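Local coordinates for N6 adenine specific DNA methylase (Encephalitozoon cuniculi, PDB 3Q87), which serves as the S-adenosylmethionine-dependent catalytic subunit of the Mtq2-Trm112 complex, which methylates the translation termination factor eRF1, at residues V111-G117 / R135-Y141; G140-L146 / Y157-K163. Residues are numbered along the deposited sequence.

How the contacts relate
Both contacts lie on the same side of the chain's centre, their own centres about 10 Å apart, and they share G140 and Y141. Contact 1 joins the ends of two helices, 105-113 and 129-138, through side chains that reach backbone carbonyls; contact 2 pairs strands 142-150 and 155-162 through regular main-chain hydrogen bonds. Each is partly buried. In contact 1 the valines, L136 and Y141 are buried while D112 lies at the surface; in contact 2 I158 and I159 are buried, whereas R144 is exposed. The two are tied together by probable hydrogen bonds from K163 N to G117 O (2.9 Å) and between E137 OE2 and T143 OG1 (2.7 Å).

Contact 1. Residues V111-G117 / R135-Y141; sequences VDAVTVG and RLEERGY
This is a helix-end packing contact in the Rossmann-like methyltransferase fold: the last part of helix 105-113 and the loop after it lie against the C-terminal end of helix 129-138. The CA atoms come closest at V111-L136 (6.3 Å), D112-R139 (7.2 Å) and G117-Y141 (8.4 Å). A Schellman motif closes helix 129-138: G140 has phi/psi 96/12, and the bonds Y141 N to L136 O (3.0 Å) and G140 N to E137 O (2.9 Å) turn the chain back. R139, with chi1 to chi3 all m, folds its guanidinium over the opposing backbone: NH2 donates to V114 O at 2.6 Å, NE makes a weak bond to V111 O at 3.0 Å, and D112 O and A113 N lie over one face. Y141 (chi1 m) donates from OH to V116 O at 2.7 Å. Apolar contacts fill in between, V111 CG1 to L136 CD2 at 3.9 Å and V114 CG1 to Y141 CE2 at 3.8 Å; D112 OD1 and R135 NH1 form a long salt bridge at 3.9 Å. Beyond the two segments, Q76 bonds to the backbone of A113 and T115, while V114 and Y141 both pack on L119 of strand 118-124.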
loop_
_atom_site.group_PDB
_atom_site.type_symbol
_atom_site.label_atom_id
_atom_site.label_comp_id
_atom_site.label_asym_id
_atom_site.label_seq_id
_atom_site.Cartn_x
_atom_site.Cartn_y
_atom_site.Cartn_z
ATOM N N VAL B 111 12.195 8.936 -1.308
ATOM C CA VAL B 111 12.152 10.196 -0.584
ATOM C C VAL B 111 11.608 11.315 -1.475
ATOM O O VAL B 111 10.804 12.141 -1.043
ATOM C CB VAL B 111 13.554 10.550 -0.058
ATOM C CG1 VAL B 111 13.605 11.991 0.426
ATOM C CG2 VAL B 111 13.963 9.561 1.043
ATOM N N ASP B 112 12.011 11.315 -2.738
ATOM C CA ASP B 112 11.526 12.343 -3.647
ATOM C C ASP B 112 10.080 12.204 -4.122
ATOM O O ASP B 112 9.549 13.116 -4.745
ATOM C CB ASP B 112 12.476 12.559 -4.815
ATOM C CG ASP B 112 13.390 13.741 -4.577
ATOM O OD1 ASP B 112 14.420 13.570 -3.881
ATOM O OD2 ASP B 112 13.055 14.849 -5.055
ATOM N N ALA B 113 9.429 11.093 -3.803
ATOM C CA ALA B 113 8.032 10.917 -4.191
ATOM C C ALA B 113 7.057 10.873 -3.009
ATOM O O ALA B 113 5.846 10.977 -3.203
ATOM C CB ALA B 113 7.874 9.666 -5.043
ATOM N N VAL B 114 7.578 10.704 -1.794
ATOM C CA VAL B 114 6.714 10.423 -0.646
ATOM C C VAL B 114 6.043 11.697 -0.138
ATOM O O VAL B 114 6.683 12.742 -0.027
ATOM C CB VAL B 114 7.484 9.688 0.510
ATOM C CG1 VAL B 114 8.556 10.589 1.116
ATOM C CG2 VAL B 114 6.516 9.215 1.588
ATOM N N THR B 115 4.748 11.618 0.144
ATOM C CA THR B 115 4.008 12.796 0.598
ATOM C C THR B 115 3.087 12.511 1.780
ATOM O O THR B 115 2.386 13.409 2.233
ATOM C CB THR B 115 3.151 13.437 -0.536
ATOM O OG1 THR B 115 2.112 12.532 -0.927
ATOM C CG2 THR B 115 4.007 13.771 -1.752
ATOM N N VAL B 116 3.073 11.273 2.275
ATOM C CA VAL B 116 2.183 10.921 3.386
ATOM C C VAL B 116 2.611 11.631 4.666
ATOM O O VAL B 116 3.728 12.117 4.760
ATOM C CB VAL B 116 2.156 9.415 3.659
ATOM C CG1 VAL B 116 1.547 8.673 2.485
ATOM C CG2 VAL B 116 3.570 8.919 3.972
ATOM N N GLY B 117 1.721 11.683 5.648
ATOM C CA GLY B 117 1.982 12.441 6.859
ATOM C C GLY B 117 3.093 11.877 7.734
ATOM O O GLY B 117 3.772 12.629 8.432
ATOM N N ARG B 135 17.621 15.011 3.000
ATOM C CA ARG B 135 16.715 14.988 1.854
ATOM C C ARG B 135 15.269 14.987 2.310
ATOM O O ARG B 135 14.405 15.592 1.671
ATOM C CB ARG B 135 16.985 13.779 0.963
ATOM C CG ARG B 135 18.102 13.990 -0.037
ATOM C CD ARG B 135 18.228 12.779 -0.932
ATOM N NE ARG B 135 19.400 12.849 -1.793
ATOM C CZ ARG B 135 19.358 12.848 -3.119
ATOM N NH1 ARG B 135 18.199 12.778 -3.749
ATOM N NH2 ARG B 135 20.483 12.914 -3.809
ATOM N N LEU B 136 15.020 14.290 3.414
ATOM C CA LEU B 136 13.697 14.199 4.004
ATOM C C LEU B 136 13.264 15.557 4.522
ATOM O O LEU B 136 12.110 15.938 4.378
ATOM C CB LEU B 136 13.686 13.168 5.139
ATOM C CG LEU B 136 13.601 11.702 4.710
ATOM C CD1 LEU B 136 13.815 10.777 5.895
ATOM C CD2 LEU B 136 12.257 11.409 4.023
ATOM N N GLU B 137 14.198 16.282 5.130
ATOM C CA GLU B 137 13.904 17.615 5.631
ATOM C C GLU B 137 13.498 18.514 4.479
ATOM O O GLU B 137 12.542 19.280 4.582
ATOM C CB GLU B 137 15.131 18.210 6.331
ATOM C CG GLU B 137 15.565 17.437 7.555
ATOM C CD GLU B 137 14.495 17.408 8.628
ATOM O OE1 GLU B 137 13.611 18.292 8.613
ATOM O OE2 GLU B 137 14.540 16.509 9.494
ATOM N N GLU B 138 14.239 18.414 3.379
ATOM C CA GLU B 138 13.939 19.178 2.178
ATOM C C GLU B 138 12.544 18.879 1.634
ATOM O O GLU B 138 11.965 19.686 0.913
ATOM C CB GLU B 138 14.978 18.894 1.100
ATOM C CG GLU B 138 16.375 19.360 1.443
ATOM C CD GLU B 138 17.408 18.853 0.447
ATOM O OE1 GLU B 138 17.019 18.500 -0.691
ATOM O OE2 GLU B 138 18.611 18.805 0.803
ATOM N N ARG B 139 12.008 17.714 1.973
ATOM C CA ARG B 139 10.708 17.309 1.469
ATOM C C ARG B 139 9.597 17.654 2.451
ATOM O O ARG B 139 8.433 17.325 2.235
ATOM C CB ARG B 139 10.714 15.815 1.139
ATOM C CG ARG B 139 11.540 15.475 -0.093
ATOM C CD ARG B 139 10.730 15.710 -1.348
ATOM N NE ARG B 139 9.535 14.870 -1.350
ATOM C CZ ARG B 139 8.485 15.059 -2.145
ATOM N NH1 ARG B 139 8.469 16.072 -3.004
ATOM N NH2 ARG B 139 7.446 14.238 -2.073
ATOM N N GLY B 140 9.965 18.319 3.539
ATOM C CA GLY B 140 8.987 18.757 4.515
ATOM C C GLY B 140 8.810 17.835 5.704
ATOM O O GLY B 140 7.862 17.994 6.469
ATOM N N TYR B 141 9.709 16.870 5.881
ATOM C CA TYR B 141 9.563 15.959 7.016
ATOM C C TYR B 141 10.451 16.356 8.173
ATOM O O TYR B 141 11.667 16.473 8.018
ATOM C CB TYR B 141 9.855 14.501 6.627
ATOM C CG TYR B 141 8.809 13.907 5.719
ATOM C CD1 TYR B 141 7.684 13.295 6.239
ATOM C CD2 TYR B 141 8.942 13.981 4.333
ATOM C CE1 TYR B 141 6.712 12.771 5.412
ATOM C CE2 TYR B 141 7.976 13.461 3.493
ATOM C CZ TYR B 141 6.858 12.855 4.039
ATOM O OH TYR B 141 5.884 12.332 3.213
#

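Contact 2. Residues G140-L146 / Y157-K163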
loop_
_atom_site.group_PDB
_atom_site.type_symbol
_atom_site.label_atom_id
_atom_site.label_comp_id
_atom_site.label_asym_id
_atom_site.label_seq_id
_atom_site.Cartn_x
_atom_site.Cartn_y
_atom_site.Cartn_z
ATOM N N GLY B 140 9.965 18.319 3.539
ATOM C CA GLY B 140 8.987 18.757 4.515
ATOM C C GLY B 140 8.810 17.835 5.704
ATOM O O GLY B 140 7.862 17.994 6.469
ATOM N N TYR B 141 9.709 16.870 5.881
ATOM C CA TYR B 141 9.563 15.959 7.016
ATOM C C TYR B 141 10.451 16.356 8.173
ATOM O O TYR B 141 11.667 16.473 8.018
ATOM C CB TYR B 141 9.855 14.501 6.627
ATOM C CG TYR B 141 8.809 13.907 5.719
ATOM C CD1 TYR B 141 7.684 13.295 6.239
ATOM C CD2 TYR B 141 8.942 13.981 4.333
ATOM C CE1 TYR B 141 6.712 12.771 5.412
ATOM C CE2 TYR B 141 7.976 13.461 3.493
ATOM C CZ TYR B 141 6.858 12.855 4.039
ATOM O OH TYR B 141 5.884 12.332 3.213
ATOM N N GLY B 142 9.848 16.553 9.336
ATOM C CA GLY B 142 10.634 16.582 10.553
ATOM C C GLY B 142 11.071 15.148 10.781
ATOM O O GLY B 142 10.251 14.238 10.697
ATOM N N THR B 143 12.354 14.933 11.046
ATOM C CA THR B 143 12.881 13.580 11.173
ATOM C C THR B 143 13.504 13.318 12.529
ATOM O O THR B 143 13.896 14.242 13.231
ATOM C CB THR B 143 13.983 13.311 10.121
ATOM O OG1 THR B 143 15.180 14.026 10.475
ATOM C CG2 THR B 143 13.520 13.746 8.751
ATOM N N ARG B 144 13.596 12.046 12.893
ATOM C CA ARG B 144 14.489 11.632 13.965
ATOM C C ARG B 144 14.861 10.176 13.786
ATOM O O ARG B 144 14.097 9.395 13.206
ATOM C CB ARG B 144 13.883 11.879 15.345
ATOM C CG ARG B 144 12.657 11.060 15.684
ATOM C CD ARG B 144 12.118 11.504 17.033
ATOM N NE ARG B 144 11.015 10.674 17.512
ATOM C CZ ARG B 144 11.149 9.687 18.395
ATOM N NH1 ARG B 144 12.345 9.397 18.899
ATOM N NH2 ARG B 144 10.085 8.987 18.776
ATOM N N ILE B 145 16.051 9.822 14.263
ATOM C CA ILE B 145 16.517 8.446 14.217
ATOM C C ILE B 145 15.927 7.675 15.385
ATOM O O ILE B 145 16.404 7.781 16.512
ATOM C CB ILE B 145 18.048 8.383 14.263
ATOM C CG1 ILE B 145 18.626 9.034 13.008
ATOM C CG2 ILE B 145 18.528 6.945 14.391
ATOM C CD1 ILE B 145 20.138 8.942 12.914
ATOM N N LEU B 146 14.881 6.903 15.112
ATOM C CA LEU B 146 14.167 6.183 16.160
ATOM C C LEU B 146 15.048 5.169 16.874
ATOM O O LEU B 146 14.953 4.995 18.086
ATOM C CB LEU B 146 12.941 5.466 15.583
ATOM C CG LEU B 146 11.573 6.061 15.883
ATOM C CD1 LEU B 146 10.489 5.019 15.635
ATOM C CD2 LEU B 146 11.528 6.513 17.313
ATOM N N TYR B 157 19.819 1.893 10.822
ATOM C CA TYR B 157 19.163 3.100 11.315
ATOM C C TYR B 157 17.691 3.144 10.918
ATOM O O TYR B 157 17.344 3.028 9.743
ATOM C CB TYR B 157 19.863 4.347 10.779
ATOM C CG TYR B 157 21.338 4.416 11.118
ATOM C CD1 TYR B 157 21.808 5.291 12.093
ATOM C CD2 TYR B 157 22.258 3.606 10.469
ATOM C CE1 TYR B 157 23.155 5.359 12.412
ATOM C CE2 TYR B 157 23.612 3.667 10.776
ATOM C CZ TYR B 157 24.054 4.545 11.749
ATOM O OH TYR B 157 25.391 4.609 12.058
ATOM N N ILE B 158 16.824 3.313 11.903
ATOM C CA ILE B 158 15.407 3.466 11.629
ATOM C C ILE B 158 15.001 4.930 11.706
ATOM O O ILE B 158 15.029 5.558 12.766
ATOM C CB ILE B 158 14.564 2.626 12.575
ATOM C CG1 ILE B 158 14.871 1.142 12.333
ATOM C CG2 ILE B 158 13.076 2.950 12.388
ATOM C CD1 ILE B 158 14.333 0.253 13.405
ATOM N N ILE B 159 14.638 5.470 10.554
ATOM C CA ILE B 159 14.263 6.867 10.454
ATOM C C ILE B 159 12.760 7.044 10.578
ATOM O O ILE B 159 11.993 6.358 9.909
ATOM C CB ILE B 159 14.752 7.444 9.132
ATOM C CG1 ILE B 159 16.270 7.347 9.063
ATOM C CG2 ILE B 159 14.341 8.898 8.987
ATOM C CD1 ILE B 159 16.863 8.053 7.855
ATOM N N LYS B 160 12.337 7.941 11.463
ATOM C CA LYS B 160 10.929 8.314 11.541
ATOM C C LYS B 160 10.761 9.711 10.965
ATOM O O LYS B 160 11.482 10.630 11.341
ATOM C CB LYS B 160 10.392 8.265 12.968
ATOM C CG LYS B 160 8.979 8.810 13.072
ATOM C CD LYS B 160 8.371 8.613 14.450
ATOM C CE LYS B 160 6.968 9.212 14.505
ATOM N NZ LYS B 160 6.359 9.064 15.851
ATOM N N GLY B 161 9.828 9.859 10.029
ATOM C CA GLY B 161 9.592 11.142 9.394
ATOM C C GLY B 161 8.161 11.574 9.585
ATOM O O GLY B 161 7.241 10.764 9.481
ATOM N N GLU B 162 7.961 12.849 9.882
ATOM C CA GLU B 162 6.612 13.347 10.091
ATOM C C GLU B 162 6.463 14.772 9.598
ATOM O O GLU B 162 7.324 15.619 9.827
ATOM C CB GLU B 162 6.200 13.238 11.562
ATOM C CG GLU B 162 4.696 13.404 11.760
ATOM C CD GLU B 162 4.243 13.186 13.194
ATOM O OE1 GLU B 162 5.085 12.818 14.037
ATOM O OE2 GLU B 162 3.040 13.386 13.471
ATOM N N LYS B 163 5.375 15.029 8.887
ATOM C CA LYS B 163 5.050 16.392 8.497
ATOM C C LYS B 163 4.377 17.139 9.652
ATOM O O LYS B 163 3.721 16.536 10.508
ATOM C CB LYS B 163 4.177 16.395 7.242
ATOM C CG LYS B 163 4.941 15.907 6.015
ATOM C CD LYS B 163 4.126 16.051 4.738
ATOM C CE LYS B 163 5.004 15.830 3.509
ATOM N NZ LYS B 163 4.404 16.447 2.283
#
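Five main-chain hydrogen bonds pair these strands: G142 N to E162 O (2.7 Å), E162 N to G142 O (2.8 Å), R144 N to K160 O (3.0 Å), K160 N to R144 O (2.9 Å) and L146 N to I158 O (2.7 Å). They make the antiparallel beta hairpin that ends the 3-2-1-4-5-7-6 sheet of the class I methyltransferase fold; the axes of the short segments 142-146 and 157-162 approach to 4.5 Å, their N-to-C directions 148° apart. Non-hydrogen-bonded pairs T143-G161 and I145-I159 alternate with the bonded ones; T143 CA reaches K160 O at 3.3 Å in a CA-H...O contact. T143 and I159 face helix 129-138, touching L133 and L136, and T143 OG1 hydrogen-bonds to E137. On the opposite face, beside R144 and E162, K160 forms a salt bridge to E20 of helix 8-20, and K160 CB packs 3.8 Å from L146 CG. At the far end, the Y141 ring, whose OH bonds to V116, receives a CH-pi contact, K163 CE lying 4.0 Å from the ring centroid, 29° off its normal.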